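PDB 5ZFQ: twitching motility pilus retraction protein from Geobacter sulfurreducens PCA, which probably hydrolyses ATP to drive retraction of the type IV pilus, acting as a six-subunit motor. Local coordinates for residues Gln277-Leu282 and Arg321-His326; Phe284-Val289 and Glu308-Asn313; Arg232-Ile237 and Asp268-Tyr273; Gly150-Thr155 and Leu249-Leu254; Ile181-Asp186 and Val225-Glu230. All coordinates share one frame; numbering follows the deposited sequence.

The five contacts illustrate how the chemistry of a contact follows its depth in a fold. Contacts 4 and 5 are buried pairs of parallel strands in one mixed sheet, their centres about 9 Å apart; Leu251 of one and Val226 and Val228 of the other join them through the backbone. Contact 2, also buried, adds the antiparallel hairpin that completes this sheet, and Val285 and Glu287 link it to Leu151 of contact 4. Contacts 1 and 3 involve no strands. Contact 1, at the surface, combines a long, stacked ion pair with nonpolar packing, whereas partly buried contact 3 relies on apolar packing; Val278 of contact 1 touches Phe270 of contact 3. Helix 275-285 serves contacts 1 and 2.

Contact 1: residues Gln277-Leu282 and Arg321-His326; sequences QVRAQL and REDKIH
Arg279 reaches out from helix 275-285 and lays its guanidinium against Asp323, in the turn that follows helix 314-321. With CG anti to the carbonyl carbon (chi1 -75°) and a bend at chi3, the arginine brings its flat end beneath the aspartate, whose CB sits 3.6 Å above the guanidinium plane, over its centre. The Asp323 carboxylate is stacked on the guanidinium, the two planes only 12° apart. The salt bridge is accordingly long, 3.8 Å from Arg279 NH1 to Asp323 OD1, and no N-H is aimed at the oxygen. The Arg321 carbonyl O lies at the guanidinium's edge, 3.9 Å from Arg279 NE. The next residue, Ala280, packs its CA 3.9 Å from CG of Arg321. The rest of the Arg321 chain leads away, and its NE and NH2 make weak hydrogen bonds to Glu322 OE2, within a salt bridge. Farther along the loop, Ile325 CD1 approaches Arg279 CD at 4.3 Å; the Ile325 side chain also packs on Ile263 of helix 259-268. Asp323, with positive phi, is the C-prime residue of a Schellman motif ending helix 314-321. Because the ions meet face to face, their attraction probably depends on charge and stacking, with little directional constraint on the partners.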
# COMPACT_ATOMS: atom_id res chain seq x y z
N GLN A 277 -11.88 0.08 -25.47
CA GLN A 277 -13.29 0.16 -25.10
C GLN A 277 -13.74 1.62 -24.88
O GLN A 277 -14.78 2.07 -25.39
CB GLN A 277 -13.60 -0.63 -23.83
CG GLN A 277 -15.08 -0.47 -23.46
CD GLN A 277 -15.45 -0.98 -22.08
OE1 GLN A 277 -14.60 -1.35 -21.28
NE2 GLN A 277 -16.75 -0.99 -21.80
N VAL A 278 -12.94 2.35 -24.10
CA VAL A 278 -13.29 3.68 -23.64
C VAL A 278 -13.37 4.65 -24.80
O VAL A 278 -14.27 5.48 -24.87
CB VAL A 278 -12.31 4.16 -22.57
CG1 VAL A 278 -12.26 5.69 -22.51
CG2 VAL A 278 -12.69 3.56 -21.22
N ARG A 279 -12.44 4.51 -25.74
CA ARG A 279 -12.49 5.26 -26.98
C ARG A 279 -13.76 4.96 -27.80
O ARG A 279 -14.35 5.86 -28.40
CB ARG A 279 -11.25 4.95 -27.83
CG ARG A 279 -9.97 5.60 -27.35
CD ARG A 279 -8.93 5.54 -28.45
NE ARG A 279 -8.71 4.16 -28.89
CZ ARG A 279 -7.70 3.41 -28.46
NH1 ARG A 279 -6.83 3.93 -27.59
NH2 ARG A 279 -7.56 2.17 -28.90
N ALA A 280 -14.16 3.68 -27.83
CA ALA A 280 -15.37 3.27 -28.54
C ALA A 280 -16.59 3.89 -27.88
O ALA A 280 -17.48 4.38 -28.55
CB ALA A 280 -15.49 1.75 -28.58
N GLN A 281 -16.58 3.87 -26.55
CA GLN A 281 -17.61 4.53 -25.76
C GLN A 281 -17.67 6.03 -26.01
O GLN A 281 -18.75 6.60 -26.24
CB GLN A 281 -17.36 4.28 -24.27
CG GLN A 281 -18.08 3.07 -23.72
CD GLN A 281 -17.59 2.71 -22.35
OE1 GLN A 281 -16.39 2.54 -22.13
NE2 GLN A 281 -18.51 2.62 -21.39
N LEU A 282 -16.51 6.67 -25.94
CA LEU A 282 -16.45 8.11 -26.13
C LEU A 282 -16.97 8.49 -27.49
O LEU A 282 -17.67 9.50 -27.64
CB LEU A 282 -15.03 8.63 -25.97
CG LEU A 282 -14.56 9.06 -24.59
CD1 LEU A 282 -13.07 9.35 -24.66
CD2 LEU A 282 -15.34 10.28 -24.13
N ARG A 321 -12.45 6.69 -32.09
CA ARG A 321 -12.47 5.23 -32.01
C ARG A 321 -11.23 4.55 -32.59
O ARG A 321 -10.79 3.51 -32.11
CB ARG A 321 -13.72 4.69 -32.71
CG ARG A 321 -14.15 3.33 -32.22
CD ARG A 321 -15.29 2.81 -33.06
NE ARG A 321 -14.91 2.82 -34.47
CZ ARG A 321 -15.39 3.68 -35.37
NH1 ARG A 321 -16.30 4.60 -34.99
NH2 ARG A 321 -14.96 3.63 -36.63
N GLU A 322 -10.68 5.13 -33.65
CA GLU A 322 -9.53 4.53 -34.32
C GLU A 322 -8.20 5.09 -33.80
O GLU A 322 -7.15 4.87 -34.41
CB GLU A 322 -9.64 4.72 -35.84
CG GLU A 322 -10.85 4.05 -36.50
CD GLU A 322 -10.91 2.53 -36.28
OE1 GLU A 322 -9.86 1.87 -36.40
OE2 GLU A 322 -12.02 2.00 -36.01
N ASP A 323 -8.28 5.84 -32.70
CA ASP A 323 -7.10 6.30 -31.96
C ASP A 323 -6.22 7.25 -32.79
O ASP A 323 -5.01 7.08 -32.89
CB ASP A 323 -6.30 5.09 -31.47
CG ASP A 323 -5.19 5.47 -30.51
OD1 ASP A 323 -5.29 6.53 -29.84
OD2 ASP A 323 -4.22 4.68 -30.45
N LYS A 324 -6.86 8.25 -33.37
CA LYS A 324 -6.19 9.30 -34.13
C LYS A 324 -6.59 10.65 -33.54
O LYS A 324 -6.95 11.57 -34.27
CB LYS A 324 -6.56 9.21 -35.61
CG LYS A 324 -5.68 8.27 -36.47
CD LYS A 324 -4.31 8.00 -35.83
CE LYS A 324 -3.53 6.88 -36.55
NZ LYS A 324 -4.12 5.51 -36.36
N ILE A 325 -6.51 10.77 -32.22
CA ILE A 325 -7.11 11.88 -31.48
C ILE A 325 -6.52 13.27 -31.80
O ILE A 325 -7.25 14.25 -31.93
CB ILE A 325 -7.05 11.57 -29.96
CG1 ILE A 325 -8.00 10.42 -29.64
CG2 ILE A 325 -7.42 12.79 -29.12
CD1 ILE A 325 -7.73 9.70 -28.32
N HIS A 326 -5.20 13.35 -31.93
CA HIS A 326 -4.52 14.58 -32.35
C HIS A 326 -5.18 15.21 -33.59
O HIS A 326 -5.35 16.43 -33.68
CB HIS A 326 -3.04 14.28 -32.64
CG HIS A 326 -2.82 13.15 -33.61
ND1 HIS A 326 -3.37 11.89 -33.44
CD2 HIS A 326 -2.09 13.09 -34.75
CE1 HIS A 326 -3.00 11.11 -34.44
NE2 HIS A 326 -2.23 11.81 -35.25

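Contact 2: residues Phe284-Val289 and Glu308-Asn313; sequences FVLEGV and EVMVPN
Met310 N donates to Val289 O over 2.9 Å, and the return bond from Val289 N to Met310 O measures 3.0 Å; the two make Val289 and Met310 an antiparallel hydrogen-bonded pair. The first bond is the straighter, at 170° through its hydrogen. Each acceptor also receives a CA-H contact, from Val309 to Val289 O and from Gly288 to Met310 O. On the face bearing Val289 and Met310, the methionine chain leaves with CG anti to the backbone N (chi1 -167°), then bends at chi2 and chi3, which folds its methyl back across the neighbouring strand. There CE touches Val289 CG2 at 3.7 Å and Leu286 CD2 at 3.9 Å, with the leucine and methionine chains crossing at about a right angle. Beyond the bridge, the ring of Pro312 takes over. Its CG lies 3.5 Å from Leu286 O and its CD 3.4 Å from Glu287 O, an apolar edge resting on the backbone where the strand begins. Leu286 O is hydrogen-bonded to Arg317, while Ile263 of helix 259-268 packs on both Leu286 and Met310. Strands 286-296 and 303-310 form a beta hairpin, and its second strand is the outermost strand within this chain, an antiparallel member of the otherwise parallel sheet of a RecA-like ATPase domain.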
# COMPACT_ATOMS: atom_id res chain seq x y z
N PHE A 284 -19.12 7.12 -29.22
CA PHE A 284 -20.57 6.94 -29.25
C PHE A 284 -21.33 8.03 -28.49
O PHE A 284 -22.32 8.58 -29.00
CB PHE A 284 -20.91 5.53 -28.71
CG PHE A 284 -22.38 5.29 -28.52
CD1 PHE A 284 -23.32 5.77 -29.45
CD2 PHE A 284 -22.84 4.57 -27.43
CE1 PHE A 284 -24.69 5.55 -29.28
CE2 PHE A 284 -24.21 4.34 -27.25
CZ PHE A 284 -25.13 4.83 -28.19
N VAL A 285 -20.88 8.36 -27.27
CA VAL A 285 -21.70 9.14 -26.35
C VAL A 285 -21.32 10.64 -26.27
O VAL A 285 -22.16 11.46 -25.86
CB VAL A 285 -21.67 8.55 -24.90
CG1 VAL A 285 -22.03 7.08 -24.89
CG2 VAL A 285 -20.33 8.79 -24.24
N LEU A 286 -20.09 10.98 -26.65
CA LEU A 286 -19.62 12.37 -26.60
C LEU A 286 -20.45 13.25 -27.52
O LEU A 286 -20.59 12.94 -28.71
CB LEU A 286 -18.15 12.46 -27.00
CG LEU A 286 -17.29 13.64 -26.55
CD1 LEU A 286 -17.38 13.87 -25.03
CD2 LEU A 286 -15.84 13.41 -26.95
N GLU A 287 -21.03 14.31 -26.97
CA GLU A 287 -21.89 15.19 -27.78
C GLU A 287 -21.28 16.58 -27.85
O GLU A 287 -21.74 17.43 -28.61
CB GLU A 287 -23.31 15.25 -27.22
CG GLU A 287 -24.14 13.98 -27.46
CD GLU A 287 -24.27 13.61 -28.95
OE1 GLU A 287 -24.22 14.53 -29.82
OE2 GLU A 287 -24.39 12.39 -29.25
N GLY A 288 -20.24 16.81 -27.07
CA GLY A 288 -19.59 18.10 -27.07
C GLY A 288 -18.57 18.31 -25.97
O GLY A 288 -18.67 17.77 -24.86
N VAL A 289 -17.56 19.11 -26.30
CA VAL A 289 -16.50 19.44 -25.36
C VAL A 289 -16.27 20.93 -25.41
O VAL A 289 -16.04 21.50 -26.48
CB VAL A 289 -15.16 18.71 -25.67
CG1 VAL A 289 -14.08 19.12 -24.67
CG2 VAL A 289 -15.37 17.18 -25.72
N GLU A 308 -12.95 27.05 -26.53
CA GLU A 308 -12.72 26.12 -27.58
C GLU A 308 -13.91 25.19 -27.52
O GLU A 308 -14.22 24.68 -26.49
CB GLU A 308 -11.43 25.39 -27.36
CG GLU A 308 -11.31 24.14 -28.19
CD GLU A 308 -9.91 23.77 -28.56
OE1 GLU A 308 -9.31 24.46 -29.35
OE2 GLU A 308 -9.42 22.78 -28.07
N VAL A 309 -14.58 25.00 -28.64
CA VAL A 309 -15.73 24.11 -28.71
C VAL A 309 -15.57 23.01 -29.73
O VAL A 309 -15.33 23.28 -30.86
CB VAL A 309 -16.98 24.87 -29.14
CG1 VAL A 309 -18.19 23.97 -29.14
CG2 VAL A 309 -17.22 26.07 -28.27
N MET A 310 -15.75 21.78 -29.32
CA MET A 310 -15.69 20.67 -30.24
C MET A 310 -17.03 19.96 -30.30
O MET A 310 -17.49 19.46 -29.31
CB MET A 310 -14.67 19.67 -29.77
CG MET A 310 -14.28 18.63 -30.77
SD MET A 310 -15.25 17.15 -30.87
CE MET A 310 -15.14 16.42 -29.29
N VAL A 311 -17.64 19.91 -31.47
CA VAL A 311 -18.90 19.22 -31.65
C VAL A 311 -18.61 18.04 -32.53
O VAL A 311 -18.20 18.19 -33.64
CB VAL A 311 -19.93 20.08 -32.35
CG1 VAL A 311 -21.27 19.38 -32.34
CG2 VAL A 311 -20.08 21.39 -31.63
N PRO A 312 -18.84 16.80 -31.96
CA PRO A 312 -18.52 15.65 -32.81
C PRO A 312 -19.35 15.45 -34.03
O PRO A 312 -20.48 15.84 -34.07
CB PRO A 312 -18.72 14.47 -31.88
CG PRO A 312 -18.40 15.01 -30.57
CD PRO A 312 -19.19 16.23 -30.59
N ASN A 313 -18.75 14.84 -35.04
CA ASN A 313 -19.41 14.55 -36.29
C ASN A 313 -18.97 13.19 -36.75
O ASN A 313 -18.07 12.65 -36.19
CB ASN A 313 -19.19 15.62 -37.34
CG ASN A 313 -17.75 15.85 -37.66
OD1 ASN A 313 -16.92 14.99 -37.52
ND2 ASN A 313 -17.46 17.02 -38.11

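Contact 3: residues Arg232-Ile237 and Asp268-Tyr273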
# COMPACT_ATOMS: atom_id res chain seq x y z
N ARG A 232 -12.43 13.01 -11.60
CA ARG A 232 -11.23 12.69 -10.82
C ARG A 232 -10.67 11.31 -11.16
O ARG A 232 -9.52 11.17 -11.59
CB ARG A 232 -11.57 12.74 -9.32
CG ARG A 232 -11.75 14.13 -8.72
CD ARG A 232 -12.16 14.02 -7.24
NE ARG A 232 -12.30 15.28 -6.47
CZ ARG A 232 -12.80 16.45 -6.91
NH1 ARG A 232 -13.28 16.60 -8.14
NH2 ARG A 232 -12.84 17.48 -6.07
N ASP A 233 -11.51 10.30 -10.98
CA ASP A 233 -11.10 8.91 -10.88
C ASP A 233 -11.40 8.12 -12.13
O ASP A 233 -12.03 8.62 -13.06
CB ASP A 233 -11.84 8.26 -9.72
CG ASP A 233 -12.01 9.19 -8.56
OD1 ASP A 233 -11.03 9.40 -7.80
OD2 ASP A 233 -13.12 9.75 -8.43
N LEU A 234 -10.99 6.86 -12.15
CA LEU A 234 -11.46 5.92 -13.16
C LEU A 234 -12.93 5.62 -12.90
O LEU A 234 -13.72 5.41 -13.84
CB LEU A 234 -10.64 4.63 -13.16
CG LEU A 234 -9.19 4.72 -13.65
CD1 LEU A 234 -8.45 3.42 -13.42
CD2 LEU A 234 -9.17 5.08 -15.12
N GLU A 235 -13.29 5.62 -11.62
CA GLU A 235 -14.64 5.28 -11.18
C GLU A 235 -15.67 6.32 -11.62
O GLU A 235 -16.75 5.96 -12.11
CB GLU A 235 -14.66 5.12 -9.66
CG GLU A 235 -16.00 4.65 -9.13
CD GLU A 235 -15.92 4.07 -7.72
OE1 GLU A 235 -14.80 3.67 -7.30
OE2 GLU A 235 -16.98 4.00 -7.05
N THR A 236 -15.35 7.60 -11.42
CA THR A 236 -16.24 8.69 -11.80
C THR A 236 -16.45 8.74 -13.33
O THR A 236 -17.57 8.90 -13.81
CB THR A 236 -15.71 10.06 -11.29
OG1 THR A 236 -15.65 10.04 -9.85
CG2 THR A 236 -16.60 11.21 -11.74
N ILE A 237 -15.36 8.60 -14.09
CA ILE A 237 -15.45 8.56 -15.54
C ILE A 237 -16.37 7.43 -16.02
O ILE A 237 -17.20 7.60 -16.94
CB ILE A 237 -14.06 8.41 -16.17
CG1 ILE A 237 -13.20 9.62 -15.88
CG2 ILE A 237 -14.13 8.23 -17.68
CD1 ILE A 237 -11.82 9.49 -16.48
N ASP A 268 -6.26 7.90 -21.26
CA ASP A 268 -4.94 7.55 -20.78
C ASP A 268 -4.89 7.11 -19.32
O ASP A 268 -3.92 6.47 -18.92
CB ASP A 268 -3.99 8.73 -21.01
CG ASP A 268 -3.68 8.97 -22.50
OD1 ASP A 268 -3.98 8.06 -23.33
OD2 ASP A 268 -3.13 10.05 -22.84
N VAL A 269 -5.91 7.42 -18.53
CA VAL A 269 -5.90 7.07 -17.10
C VAL A 269 -6.27 5.61 -16.88
O VAL A 269 -6.03 5.06 -15.81
CB VAL A 269 -6.87 7.96 -16.28
CG1 VAL A 269 -6.33 9.39 -16.16
CG2 VAL A 269 -8.25 7.94 -16.90
N PHE A 270 -6.87 5.02 -17.91
CA PHE A 270 -7.29 3.62 -17.93
C PHE A 270 -6.16 2.67 -18.33
O PHE A 270 -5.27 3.04 -19.10
CB PHE A 270 -8.44 3.41 -18.92
CG PHE A 270 -9.76 3.89 -18.42
CD1 PHE A 270 -10.53 3.08 -17.59
CD2 PHE A 270 -10.24 5.14 -18.80
CE1 PHE A 270 -11.77 3.52 -17.13
CE2 PHE A 270 -11.47 5.59 -18.34
CZ PHE A 270 -12.24 4.77 -17.50
N PRO A 271 -6.23 1.43 -17.82
CA PRO A 271 -5.34 0.34 -18.25
C PRO A 271 -5.35 0.16 -19.76
O PRO A 271 -6.42 0.21 -20.37
CB PRO A 271 -5.93 -0.88 -17.54
CG PRO A 271 -6.51 -0.32 -16.28
CD PRO A 271 -7.09 1.02 -16.69
N PRO A 272 -4.17 -0.01 -20.37
CA PRO A 272 -4.02 -0.22 -21.82
C PRO A 272 -5.07 -1.14 -22.45
O PRO A 272 -5.50 -0.87 -23.57
CB PRO A 272 -2.62 -0.83 -21.93
CG PRO A 272 -1.86 -0.16 -20.83
CD PRO A 272 -2.86 0.06 -19.70
N TYR A 273 -5.48 -2.19 -21.75
CA TYR A 273 -6.44 -3.14 -22.31
C TYR A 273 -7.86 -2.54 -22.46
O TYR A 273 -8.66 -2.98 -23.29
CB TYR A 273 -6.49 -4.44 -21.47
CG TYR A 273 -6.90 -4.29 -20.00
CD1 TYR A 273 -8.23 -3.98 -19.65
CD2 TYR A 273 -5.98 -4.49 -18.97
CE1 TYR A 273 -8.62 -3.85 -18.32
CE2 TYR A 273 -6.36 -4.37 -17.62
CZ TYR A 273 -7.68 -4.06 -17.30
OH TYR A 273 -8.08 -3.94 -15.97
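With CG anti to the carbonyl carbon in both Leu234 (chi1 -70°) and Phe270 (chi1 -76°), a leucine methyl from one segment meets an aromatic face from the other. The contact joins the first turn of helix 234-245, in the RecA-like ATPase domain, to the loop between helices 259-268 and 275-285. Leu234 CD2 makes a CH-pi contact, 3.5 Å from the centroid of the Phe270 ring and 12° off its normal. Ile237, one helical turn later, instead meets the ring edge: its CG2 lies in the ring plane, 3.8 Å from Phe270 CE2. The phenyl group is thereby held at a face and an edge. Replacing Phe270 with an alanine would probably leave Leu234 CD2 without its aromatic platform and open a gap beside Ile237. Val269 completes the apolar patch and also packs on Tyr273 of a neighbouring subunit, so the loop reaches a subunit interface. Its CG2 meets two helix side chains, Leu234 CD2 at 3.5 Å and Ile237 CD1 at 3.9 Å.

Contact 4: residues Gly150-Thr155 and Leu249-Leu254; sequences GLILVT and LCLATL
Ile152 and Leu251 lie side by side and point the same way from adjacent parallel strands, with Ile152 CB 3.7 Å from Leu251 CD2. Leu249 slants across the same isoleucine, bringing CD1 to 3.8 Å from Ile152 CD1. In Ile152, CG1 anti to the carbonyl carbon (chi1 -57°) and an extended chi2 bring CD1 to Leu249. The other face carries smaller partners: Leu151 CD1 rests 3.7 Å from Cys250 SG, and Leu153 CD2 is at the same distance from Ala252 CB. Between these layers runs a ladder of backbone bonds, in which Cys250 O accepts from Ile152 N at 2.9 Å and Ile152 O from Ala252 N at 3.0 Å. Farther along, Thr253 OG1 donates to Val154 O over 3.2 Å, in the carbonyl plane. A valine at Thr253 has no hydroxyl to offer, and Val154 O would probably be held less firmly, letting the ends of the two strands drift. Thr155 turns its OG1 elsewhere, to Ser291 and the Thr256 carbonyl. Thr253 also touches Lys162 in helix 162-176, part of a sequence that fits a Walker A P-loop. Adjacent parallel strands, one leading into such a loop, are characteristic of the central sheet of RecA-like ATPases.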
# COMPACT_ATOMS: atom_id res chain seq x y z
N GLY A 150 -26.30 11.68 -24.05
CA GLY A 150 -24.87 11.71 -24.28
C GLY A 150 -24.07 12.41 -23.20
O GLY A 150 -24.58 12.80 -22.16
N LEU A 151 -22.78 12.56 -23.49
CA LEU A 151 -21.85 13.17 -22.56
C LEU A 151 -21.41 14.53 -23.06
O LEU A 151 -21.00 14.66 -24.21
CB LEU A 151 -20.65 12.26 -22.37
CG LEU A 151 -19.54 12.77 -21.47
CD1 LEU A 151 -19.97 12.87 -19.98
CD2 LEU A 151 -18.34 11.86 -21.66
N ILE A 152 -21.51 15.53 -22.19
CA ILE A 152 -21.07 16.89 -22.51
C ILE A 152 -20.00 17.34 -21.51
O ILE A 152 -20.22 17.25 -20.30
CB ILE A 152 -22.24 17.88 -22.49
CG1 ILE A 152 -23.34 17.43 -23.46
CG2 ILE A 152 -21.76 19.28 -22.81
CD1 ILE A 152 -24.39 18.48 -23.74
N LEU A 153 -18.86 17.82 -22.01
CA LEU A 153 -17.77 18.21 -21.11
C LEU A 153 -17.49 19.69 -21.13
O LEU A 153 -17.36 20.31 -22.18
CB LEU A 153 -16.49 17.45 -21.48
CG LEU A 153 -16.65 15.93 -21.35
CD1 LEU A 153 -15.46 15.17 -21.88
CD2 LEU A 153 -16.94 15.59 -19.88
N VAL A 154 -17.42 20.28 -19.94
CA VAL A 154 -16.93 21.65 -19.79
C VAL A 154 -15.61 21.59 -19.04
O VAL A 154 -15.58 21.25 -17.86
CB VAL A 154 -17.91 22.53 -19.02
CG1 VAL A 154 -17.47 23.99 -19.12
CG2 VAL A 154 -19.31 22.36 -19.55
N THR A 155 -14.50 21.89 -19.73
CA THR A 155 -13.20 21.72 -19.12
C THR A 155 -12.53 23.04 -18.85
O THR A 155 -12.91 24.06 -19.42
CB THR A 155 -12.25 20.87 -19.99
OG1 THR A 155 -11.74 21.66 -21.08
CG2 THR A 155 -12.98 19.63 -20.52
N LEU A 249 -28.45 12.41 -20.01
CA LEU A 249 -27.55 13.46 -20.39
C LEU A 249 -26.59 13.69 -19.22
O LEU A 249 -27.02 14.03 -18.09
CB LEU A 249 -28.30 14.74 -20.76
CG LEU A 249 -27.41 15.92 -21.17
CD1 LEU A 249 -26.71 15.69 -22.51
CD2 LEU A 249 -28.19 17.24 -21.22
N CYS A 250 -25.30 13.48 -19.47
CA CYS A 250 -24.31 13.67 -18.42
C CYS A 250 -23.48 14.94 -18.66
O CYS A 250 -22.80 15.07 -19.68
CB CYS A 250 -23.39 12.45 -18.34
SG CYS A 250 -22.19 12.56 -16.98
N LEU A 251 -23.57 15.87 -17.71
CA LEU A 251 -22.71 17.06 -17.72
C LEU A 251 -21.54 16.79 -16.81
O LEU A 251 -21.73 16.32 -15.69
CB LEU A 251 -23.47 18.31 -17.26
CG LEU A 251 -24.70 18.62 -18.10
CD1 LEU A 251 -25.53 19.75 -17.51
CD2 LEU A 251 -24.31 18.91 -19.57
N ALA A 252 -20.33 17.10 -17.28
CA ALA A 252 -19.16 16.83 -16.47
C ALA A 252 -17.99 17.75 -16.81
O ALA A 252 -18.00 18.43 -17.83
CB ALA A 252 -18.73 15.36 -16.62
N THR A 253 -17.04 17.76 -15.90
CA THR A 253 -15.91 18.63 -15.86
C THR A 253 -14.55 17.94 -15.82
O THR A 253 -14.39 16.89 -15.29
CB THR A 253 -16.12 19.55 -14.62
OG1 THR A 253 -16.86 20.69 -14.99
CG2 THR A 253 -14.89 20.00 -13.94
N LEU A 254 -13.56 18.59 -16.39
CA LEU A 254 -12.18 18.16 -16.38
C LEU A 254 -11.30 19.39 -16.37
O LEU A 254 -11.66 20.40 -16.92
CB LEU A 254 -11.85 17.39 -17.65
CG LEU A 254 -11.75 15.90 -17.57
CD1 LEU A 254 -10.95 15.37 -18.72
CD2 LEU A 254 -11.06 15.56 -16.28

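Contact 5: residues Ile181-Asp186 and Val225-Glu230; sequences IVTIED and VVLVGE
Two neighbouring parallel strands of the RecA-like central sheet meet here, the axes of the two strand segments only 5° apart. Both backbone polar atoms of Val182 turn to strand 225-230: its N donates to Val225 O over 2.9 Å, and its O accepts from Leu227 N at the same length. Ile184 N then bonds to Leu227 O at 2.8 Å. On one face, Ile181 and Val225 lie side by side, CG1 to CB 4.0 Å, while Thr183 CG2 packs 3.9 Å from Leu227 CB. Thr183 has OG1 between its backbone N and carbonyl carbon (chi1 70°), leaving CG2 for this packing and the hydroxyl for Glu185. There Thr183 OG1 donates to the anti lone pair of Glu185 OE2 at 2.8 Å; that oxygen also receives Gln201. Past the ladder the strands part, at Glu185 and Gly229. Helix 162-176 packs on Ile181 and Leu227, helix 211-216 packs on Ile184, and strands 198-203 and 249-254 continue the sheet beyond segments 181-186 and 225-230, respectively.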
# COMPACT_ATOMS: atom_id res chain seq x y z
N ILE A 181 -33.35 16.36 -12.62
CA ILE A 181 -31.96 16.84 -12.69
C ILE A 181 -31.25 16.64 -11.35
O ILE A 181 -31.62 17.25 -10.34
CB ILE A 181 -31.88 18.36 -13.06
CG1 ILE A 181 -32.55 18.65 -14.41
CG2 ILE A 181 -30.42 18.83 -13.05
CD1 ILE A 181 -32.52 20.10 -14.82
N VAL A 182 -30.23 15.78 -11.35
CA VAL A 182 -29.39 15.58 -10.16
C VAL A 182 -27.98 16.12 -10.40
O VAL A 182 -27.32 15.72 -11.37
CB VAL A 182 -29.27 14.09 -9.77
CG1 VAL A 182 -28.34 13.92 -8.57
CG2 VAL A 182 -30.65 13.48 -9.53
N THR A 183 -27.53 17.02 -9.54
CA THR A 183 -26.15 17.52 -9.62
C THR A 183 -25.35 17.02 -8.43
O THR A 183 -25.89 16.80 -7.35
CB THR A 183 -26.11 19.07 -9.63
OG1 THR A 183 -26.48 19.55 -8.33
CG2 THR A 183 -27.08 19.66 -10.66
N ILE A 184 -24.05 16.87 -8.62
CA ILE A 184 -23.16 16.50 -7.53
C ILE A 184 -22.00 17.49 -7.60
O ILE A 184 -21.21 17.48 -8.55
CB ILE A 184 -22.71 15.00 -7.66
CG1 ILE A 184 -23.92 14.07 -7.56
CG2 ILE A 184 -21.69 14.63 -6.60
CD1 ILE A 184 -23.67 12.68 -8.22
N GLU A 185 -21.93 18.38 -6.62
CA GLU A 185 -21.11 19.59 -6.74
C GLU A 185 -20.14 19.76 -5.57
O GLU A 185 -20.39 19.30 -4.46
CB GLU A 185 -22.01 20.83 -6.85
CG GLU A 185 -22.92 20.84 -8.08
CD GLU A 185 -23.77 22.11 -8.23
OE1 GLU A 185 -23.18 23.22 -8.35
OE2 GLU A 185 -25.02 21.99 -8.26
N ASP A 186 -19.02 20.43 -5.83
CA ASP A 186 -18.00 20.61 -4.81
C ASP A 186 -17.30 21.96 -4.91
O ASP A 186 -16.15 22.03 -5.38
CB ASP A 186 -16.97 19.48 -4.90
CG ASP A 186 -15.99 19.48 -3.72
OD1 ASP A 186 -16.40 19.84 -2.57
OD2 ASP A 186 -14.81 19.13 -3.96
N VAL A 225 -30.96 13.86 -16.17
CA VAL A 225 -29.83 14.76 -16.38
C VAL A 225 -28.99 14.75 -15.12
O VAL A 225 -29.53 14.89 -14.01
CB VAL A 225 -30.32 16.19 -16.70
CG1 VAL A 225 -29.17 17.18 -16.80
CG2 VAL A 225 -31.14 16.16 -17.97
N VAL A 226 -27.68 14.54 -15.28
CA VAL A 226 -26.76 14.46 -14.13
C VAL A 226 -25.52 15.31 -14.32
O VAL A 226 -24.76 15.08 -15.25
CB VAL A 226 -26.26 13.01 -13.86
CG1 VAL A 226 -25.37 12.99 -12.61
CG2 VAL A 226 -27.39 12.03 -13.78
N LEU A 227 -25.31 16.27 -13.43
CA LEU A 227 -24.05 17.01 -13.41
C LEU A 227 -23.11 16.31 -12.45
O LEU A 227 -23.34 16.27 -11.24
CB LEU A 227 -24.27 18.46 -13.03
CG LEU A 227 -23.00 19.27 -12.68
CD1 LEU A 227 -22.00 19.26 -13.83
CD2 LEU A 227 -23.36 20.70 -12.27
N VAL A 228 -22.05 15.74 -13.02
CA VAL A 228 -21.19 14.80 -12.30
C VAL A 228 -19.98 15.49 -11.67
O VAL A 228 -19.33 14.92 -10.79
CB VAL A 228 -20.77 13.65 -13.25
CG1 VAL A 228 -19.33 13.20 -13.04
CG2 VAL A 228 -21.72 12.47 -13.10
N GLY A 229 -19.63 16.68 -12.12
CA GLY A 229 -18.48 17.34 -11.55
C GLY A 229 -17.22 16.80 -12.17
O GLY A 229 -17.27 16.17 -13.19
N GLU A 230 -16.09 17.04 -11.55
CA GLU A 230 -14.81 16.61 -12.08
C GLU A 230 -14.61 15.14 -12.23
O GLU A 230 -14.89 14.39 -11.34
CB GLU A 230 -13.65 17.14 -11.23
CG GLU A 230 -12.26 16.93 -11.83
CD GLU A 230 -11.17 17.82 -11.23
OE1 GLU A 230 -10.70 17.56 -10.11
OE2 GLU A 230 -10.77 18.80 -11.87